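Local coordinates for lipoate-protein ligase 1 (Plasmodium falciparum, PDB 5T8U) that belongs to the lipoate-protein ligase family, joining a ligase A/B-type catalytic domain to a bacterial-type C-terminal region, and holds lipoic acid in this model, at residues F278-W283 / L293-S298. Numbering follows the deposited sequence.
Sequences FQNHIW and LFFNVS
Leu293 O is the best-held polar atom, gripped by two hydrogen bonds, one of them weak: Ile282 N lies in its carbonyl plane, 2.9 Å from Leu293 O, and His281 ND1 adds the weak, longer bond from the imidazole edge. A CA-H...O contact from His281 CA joins them. The setting is an antiparallel beta hairpin, strands 280-286 and 289-297, in the three-stranded sheet of the C-terminal region. Asn280 pairs with Phe295 and Ile282 with Leu293 as hydrogen-bonded pairs; His281 and Phe294 form the non-hydrogen-bonded pair between them, their CA atoms 4.4 Å apart.

On the His281 face of the sheet, the imidazole, with CG anti to the backbone N, lies face to face over the Phe294 ring in an offset stack, ND1 over the phenyl rim, centroids 4.3 Å apart and planes only 7° from parallel. Trp283 CE3 sits over the other imidazole face, while Phe308 of strand 302-309 meets the Phe294 ring. On the opposite face, Phe295 takes the crowded rotamer, CG between the backbone N and carbonyl carbon (chi1 62°), and turns one ring face to Asn280 CB, which sits toward the CE2/CZ rim in a CH-pi contact, 3.7 Å from CB to the centroid. Ile282 CG2 reaches the edge of that ring, and Ile282 CG1 packs on Leu293 CB; Ile282 also touches Trp356, and Leu293 Ile357, both of helix 347-357.

Where the strand pairing ends, a side chain takes over from the backbone: Gln279 N donates to Asn296 OD1 at 2.5 Å, in the plane of the Asn296 amide carbonyl and almost straight at 175°, while Phe278 CD1 rests 3.2 Å from the same Asn296 OD1.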
ATOM      1  N   PHE A 278      23.432   9.681 -12.149  0.92112.89           N
ATOM      2  CA  PHE A 278      24.365   8.811 -11.450  0.92109.81           C
ATOM      3  C   PHE A 278      25.287   8.144 -12.458  0.92110.37           C
ATOM      4  O   PHE A 278      24.902   7.889 -13.604  0.92111.87           O
ATOM      5  CB  PHE A 278      23.627   7.759 -10.616  0.92102.94           C
ATOM      6  CG  PHE A 278      23.245   8.241  -9.248  0.92 99.52           C
ATOM      7  CD1 PHE A 278      24.115   8.090  -8.182  0.92 99.21           C
ATOM      8  CD2 PHE A 278      22.022   8.854  -9.027  0.92 97.31           C
ATOM      9  CE1 PHE A 278      23.773   8.537  -6.923  0.92 97.63           C
ATOM     10  CE2 PHE A 278      21.675   9.302  -7.766  0.92 95.51           C
ATOM     11  CZ  PHE A 278      22.551   9.141  -6.714  0.92 95.69           C
ATOM     12  N   GLN A 279      26.513   7.864 -12.015  1.00108.74           N
ATOM     13  CA  GLN A 279      27.527   7.315 -12.907  1.00107.58           C
ATOM     14  C   GLN A 279      27.107   5.952 -13.444  1.00102.86           C
ATOM     15  O   GLN A 279      27.041   5.743 -14.661  1.00103.67           O
ATOM     16  CB  GLN A 279      28.867   7.218 -12.174  1.00108.65           C
ATOM     17  CG  GLN A 279      29.431   8.555 -11.721  1.00111.47           C
ATOM     18  CD  GLN A 279      30.745   8.408 -10.978  1.00112.06           C
ATOM     19  OE1 GLN A 279      31.455   7.416 -11.142  1.00110.57           O
ATOM     20  NE2 GLN A 279      31.072   9.394 -10.151  1.00114.78           N
ATOM     21  N   ASN A 280      26.818   5.010 -12.550  0.85 98.41           N
ATOM     22  CA  ASN A 280      26.566   3.629 -12.932  0.85 95.73           C
ATOM     23  C   ASN A 280      25.154   3.212 -12.546  0.85 93.23           C
ATOM     24  O   ASN A 280      24.563   3.744 -11.598  0.85 90.85           O
ATOM     25  CB  ASN A 280      27.579   2.686 -12.278  0.85 95.02           C
ATOM     26  CG  ASN A 280      29.009   3.160 -12.446  0.85 98.25           C
ATOM     27  OD1 ASN A 280      29.316   4.331 -12.222  0.85100.89           O
ATOM     28  ND2 ASN A 280      29.892   2.253 -12.851  0.85 98.89           N
ATOM     29  N   HIS A 281      24.628   2.235 -13.285  1.00 95.95           N
ATOM     30  CA  HIS A 281      23.251   1.783 -13.116  1.00 94.86           C
ATOM     31  C   HIS A 281      23.161   0.309 -13.477  1.00 92.29           C
ATOM     32  O   HIS A 281      23.507  -0.076 -14.598  1.00 97.29           O
ATOM     33  CB  HIS A 281      22.301   2.613 -13.985  1.00 95.62           C
ATOM     34  CG  HIS A 281      21.011   1.924 -14.305  1.00 93.38           C
ATOM     35  ND1 HIS A 281      20.211   1.350 -13.340  1.00 90.12           N
ATOM     36  CD2 HIS A 281      20.378   1.726 -15.485  1.00 94.21           C
ATOM     37  CE1 HIS A 281      19.143   0.825 -13.913  1.00 89.19           C
ATOM     38  NE2 HIS A 281      19.220   1.039 -15.215  1.00 91.32           N
ATOM     39  N   ILE A 282      22.695  -0.512 -12.533  1.00 80.35           N
ATOM     40  CA  ILE A 282      22.482  -1.935 -12.760  1.00 76.74           C
ATOM     41  C   ILE A 282      21.019  -2.249 -12.460  1.00 75.03           C
ATOM     42  O   ILE A 282      20.310  -1.465 -11.826  1.00 72.50           O
ATOM     43  CB  ILE A 282      23.426  -2.814 -11.909  1.00 76.29           C
ATOM     44  CG1 ILE A 282      23.090  -2.704 -10.415  1.00 74.63           C
ATOM     45  CG2 ILE A 282      24.879  -2.409 -12.162  1.00 78.74           C
ATOM     46  CD1 ILE A 282      23.873  -3.660  -9.534  1.00 74.74           C
ATOM     47  N   TRP A 283      20.567  -3.410 -12.930  0.93 79.49           N
ATOM     48  CA  TRP A 283      19.158  -3.753 -12.791  0.93 78.73           C
ATOM     49  C   TRP A 283      18.961  -5.245 -13.018  0.93 78.37           C
ATOM     50  O   TRP A 283      19.772  -5.906 -13.673  0.93 79.21           O
ATOM     51  CB  TRP A 283      18.297  -2.948 -13.772  0.93 80.47           C
ATOM     52  CG  TRP A 283      18.493  -3.343 -15.205  0.93 84.87           C
ATOM     53  CD1 TRP A 283      17.627  -4.051 -15.986  0.93 86.01           C
ATOM     54  CD2 TRP A 283      19.633  -3.057 -16.028  0.93 89.03           C
ATOM     55  NE1 TRP A 283      18.154  -4.221 -17.244  0.93 89.21           N
ATOM     56  CE2 TRP A 283      19.385  -3.621 -17.294  0.93 91.06           C
ATOM     57  CE3 TRP A 283      20.837  -2.379 -15.817  0.93 91.06           C
ATOM     58  CZ2 TRP A 283      20.296  -3.526 -18.345  0.93 94.27           C
ATOM     59  CZ3 TRP A 283      21.741  -2.287 -16.861  0.93 93.58           C
ATOM     60  CH2 TRP A 283      21.465  -2.857 -18.109  0.93 94.98           C
ATOM     61  N   LEU A 293      19.620  -0.227  -9.300  1.00 79.70           N
ATOM     62  CA  LEU A 293      20.568   0.480  -8.452  1.00 78.39           C
ATOM     63  C   LEU A 293      21.321   1.512  -9.277  1.00 80.55           C
ATOM     64  O   LEU A 293      21.882   1.184 -10.327  1.00 79.36           O
ATOM     65  CB  LEU A 293      21.564  -0.489  -7.809  1.00 79.69           C
ATOM     66  CG  LEU A 293      21.226  -0.965  -6.397  1.00 79.05           C
ATOM     67  CD1 LEU A 293      19.995  -1.856  -6.411  1.00 76.30           C
ATOM     68  CD2 LEU A 293      22.415  -1.685  -5.778  1.00 80.35           C
ATOM     69  N   PHE A 294      21.324   2.752  -8.801  0.95 87.82           N
ATOM     70  CA  PHE A 294      22.155   3.814  -9.350  0.95 93.39           C
ATOM     71  C   PHE A 294      23.196   4.198  -8.310  0.95 96.43           C
ATOM     72  O   PHE A 294      22.871   4.346  -7.130  0.95 95.73           O
ATOM     73  CB  PHE A 294      21.314   5.037  -9.727  0.95 93.08           C
ATOM     74  CG  PHE A 294      20.218   4.743 -10.713  0.95 92.15           C
ATOM     75  CD1 PHE A 294      20.342   5.121 -12.040  0.95 95.22           C
ATOM     76  CD2 PHE A 294      19.064   4.091 -10.313  0.95 89.03           C
ATOM     77  CE1 PHE A 294      19.334   4.854 -12.948  0.95 94.04           C
ATOM     78  CE2 PHE A 294      18.054   3.820 -11.217  0.95 88.16           C
ATOM     79  CZ  PHE A 294      18.190   4.202 -12.536  0.95 90.12           C
ATOM     80  N   PHE A 295      24.449   4.351  -8.736  1.00100.50           N
ATOM     81  CA  PHE A 295      25.497   4.631  -7.763  1.00102.27           C
ATOM     82  C   PHE A 295      26.667   5.340  -8.427  1.00106.77           C
ATOM     83  O   PHE A 295      26.877   5.249  -9.640  1.00108.87           O
ATOM     84  CB  PHE A 295      25.975   3.345  -7.075  1.00101.02           C
ATOM     85  CG  PHE A 295      26.575   2.336  -8.014  1.00101.71           C
ATOM     86  CD1 PHE A 295      25.788   1.355  -8.596  1.00 99.11           C
ATOM     87  CD2 PHE A 295      27.929   2.362  -8.305  1.00105.13           C
ATOM     88  CE1 PHE A 295      26.340   0.424  -9.456  1.00100.52           C
ATOM     89  CE2 PHE A 295      28.487   1.432  -9.163  1.00106.36           C
ATOM     90  CZ  PHE A 295      27.692   0.463  -9.739  1.00104.13           C
ATOM     91  N   ASN A 296      27.421   6.057  -7.593  1.00105.87           N
ATOM     92  CA  ASN A 296      28.671   6.695  -7.973  1.00107.40           C
ATOM     93  C   ASN A 296      29.790   6.145  -7.100  1.00107.51           C
ATOM     94  O   ASN A 296      29.552   5.683  -5.980  1.00105.47           O
ATOM     95  CB  ASN A 296      28.593   8.219  -7.813  1.00109.32           C
ATOM     96  CG  ASN A 296      27.412   8.822  -8.542  1.00108.89           C
ATOM     97  OD1 ASN A 296      26.950   8.288  -9.550  1.00108.59           O
ATOM     98  ND2 ASN A 296      26.912   9.942  -8.034  1.00109.15           N
ATOM     99  N   VAL A 297      31.015   6.199  -7.617  1.00107.17           N
ATOM    100  CA  VAL A 297      32.184   5.696  -6.904  1.00108.21           C
ATOM    101  C   VAL A 297      33.319   6.693  -7.072  1.00113.40           C
ATOM    102  O   VAL A 297      33.653   7.079  -8.198  1.00116.61           O
ATOM    103  CB  VAL A 297      32.607   4.300  -7.406  1.00107.11           C
ATOM    104  CG1 VAL A 297      33.857   3.813  -6.674  1.00107.87           C
ATOM    105  CG2 VAL A 297      31.468   3.303  -7.226  1.00102.20           C
ATOM    106  N   SER A 298      33.908   7.114  -5.953  1.00114.51           N
ATOM    107  CA  SER A 298      35.052   8.017  -5.955  1.00119.15           C
ATOM    108  C   SER A 298      36.090   7.484  -4.982  1.00117.73           C
ATOM    109  O   SER A 298      35.791   7.285  -3.800  1.00117.26           O
ATOM    110  CB  SER A 298      34.636   9.439  -5.568  1.00121.28           C
ATOM    111  OG  SER A 298      34.202   9.493  -4.219  1.00120.15           O
TER